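Local structure of thiol-activated cytolysin (Desulfobulbus propionicus, 6NAL) at residues A123-N126 / D127-K131. The protein probably acts as a pore-forming toxin of the cholesterol-dependent cytolysin family, assembling on membranes and perforating them. Sequence-based numbering, arbitrary orientation.
Sequences AGIN and DILSK
S130 folds its hydroxyl back onto the carbonyl of N126, one turn earlier in the amphipathic alpha-helix 118-133, which packs against the large antiparallel sheet of this thiol-activated cytolysin. Four i to i+4 backbone bonds carry the helix through this turn. D127 N reaches A123 O at 2.9 Å, I128 N bonds to G124 O, and L129 N meets I125 O at 2.9 Å, while S130 N donates to N126 O.

That last carbonyl is gripped twice. S130 OG also donates to N126 O, at 2.9 Å, because chi1 of -71° sets OG beside its own backbone N and turns it toward the preceding turn. The two donors approach differently: OG lies nearer the carbonyl plane, whereas S130 N stands 41° above it. Serine suits this buried position, being small and able to satisfy its hydroxyl within the helix.

One apolar pair links the turns on the side facing the sheet: I125 CG2 and L129 CD1, 4.3 Å apart. Beyond them I125 touches V200 and L129 touches Y198, both of strand 187-202. Buried I128, a large apolar chain, suits a place facing I110 and F112 of strand 110-114.

Two approaches set carbon against oxygen. I128 CG1 rests 3.4 Å from G124 O, and N126 OD1 comes 3.7 Å from L129 CD1 as the two side chains cross obliquely; N126 is exposed, which suits a polar amide.

Charge is kept to the outer side. D127 and K131 form a salt bridge of doubtful geometry; acid before base is the favourable i to i+4 order in a helix, and the exposed lysine suits solvent. A chi1 of -175° puts D127 CG beside the carbonyl carbon, toward K131, while CB stays 3.5 Å from A123 O.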
# COMPACT_ATOMS: atom_id res chain seq x y z
N ALA A 123 12.21 -54.86 -3.50
CA ALA A 123 13.33 -55.73 -3.15
C ALA A 123 14.62 -55.27 -3.82
O ALA A 123 15.67 -55.20 -3.17
CB ALA A 123 13.02 -57.17 -3.57
N GLY A 124 14.56 -54.97 -5.13
CA GLY A 124 15.74 -54.48 -5.82
C GLY A 124 16.31 -53.21 -5.23
O GLY A 124 17.55 -53.05 -5.13
N ILE A 125 15.44 -52.26 -4.85
CA ILE A 125 15.90 -51.01 -4.25
C ILE A 125 16.57 -51.30 -2.92
O ILE A 125 17.66 -50.79 -2.63
CB ILE A 125 14.72 -50.04 -4.08
CG1 ILE A 125 14.26 -49.55 -5.44
CG2 ILE A 125 15.10 -48.83 -3.22
CD1 ILE A 125 12.94 -48.73 -5.44
N ASN A 126 15.93 -52.14 -2.11
CA ASN A 126 16.45 -52.41 -0.78
C ASN A 126 17.73 -53.24 -0.82
O ASN A 126 18.51 -53.18 0.13
CB ASN A 126 15.40 -53.11 0.06
CG ASN A 126 14.41 -52.14 0.62
OD1 ASN A 126 14.73 -50.98 0.93
ND2 ASN A 126 13.20 -52.62 0.76
N ASP A 127 17.94 -53.99 -1.90
CA ASP A 127 19.21 -54.69 -2.06
C ASP A 127 20.34 -53.71 -2.33
O ASP A 127 21.31 -53.64 -1.57
CB ASP A 127 19.09 -55.72 -3.17
CG ASP A 127 20.34 -56.56 -3.30
OD1 ASP A 127 20.71 -56.88 -4.45
OD2 ASP A 127 20.96 -56.87 -2.25
N ILE A 128 20.22 -52.92 -3.40
CA ILE A 128 21.20 -51.87 -3.68
C ILE A 128 21.45 -50.99 -2.45
O ILE A 128 22.58 -50.54 -2.20
CB ILE A 128 20.74 -51.03 -4.88
CG1 ILE A 128 20.66 -51.96 -6.08
CG2 ILE A 128 21.66 -49.84 -5.11
CD1 ILE A 128 20.12 -51.30 -7.30
N LEU A 129 20.40 -50.69 -1.69
CA LEU A 129 20.57 -49.92 -0.47
C LEU A 129 21.43 -50.68 0.54
O LEU A 129 22.28 -50.09 1.22
CB LEU A 129 19.22 -49.60 0.15
CG LEU A 129 18.54 -48.29 -0.25
CD1 LEU A 129 17.22 -48.22 0.48
CD2 LEU A 129 19.42 -47.15 0.10
N SER A 130 21.19 -51.99 0.67
CA SER A 130 21.97 -52.82 1.58
C SER A 130 23.45 -52.77 1.22
O SER A 130 24.29 -52.53 2.08
CB SER A 130 21.44 -54.25 1.56
OG SER A 130 20.17 -54.28 2.20
N LYS A 131 23.77 -52.93 -0.06
CA LYS A 131 25.16 -52.94 -0.44
C LYS A 131 25.79 -51.59 -0.22
O LYS A 131 27.00 -51.49 -0.01
CB LYS A 131 25.32 -53.39 -1.90
CG LYS A 131 24.67 -54.76 -2.29
CD LYS A 131 24.63 -55.79 -1.14
CE LYS A 131 23.64 -56.96 -1.40
NZ LYS A 131 23.53 -57.29 -2.85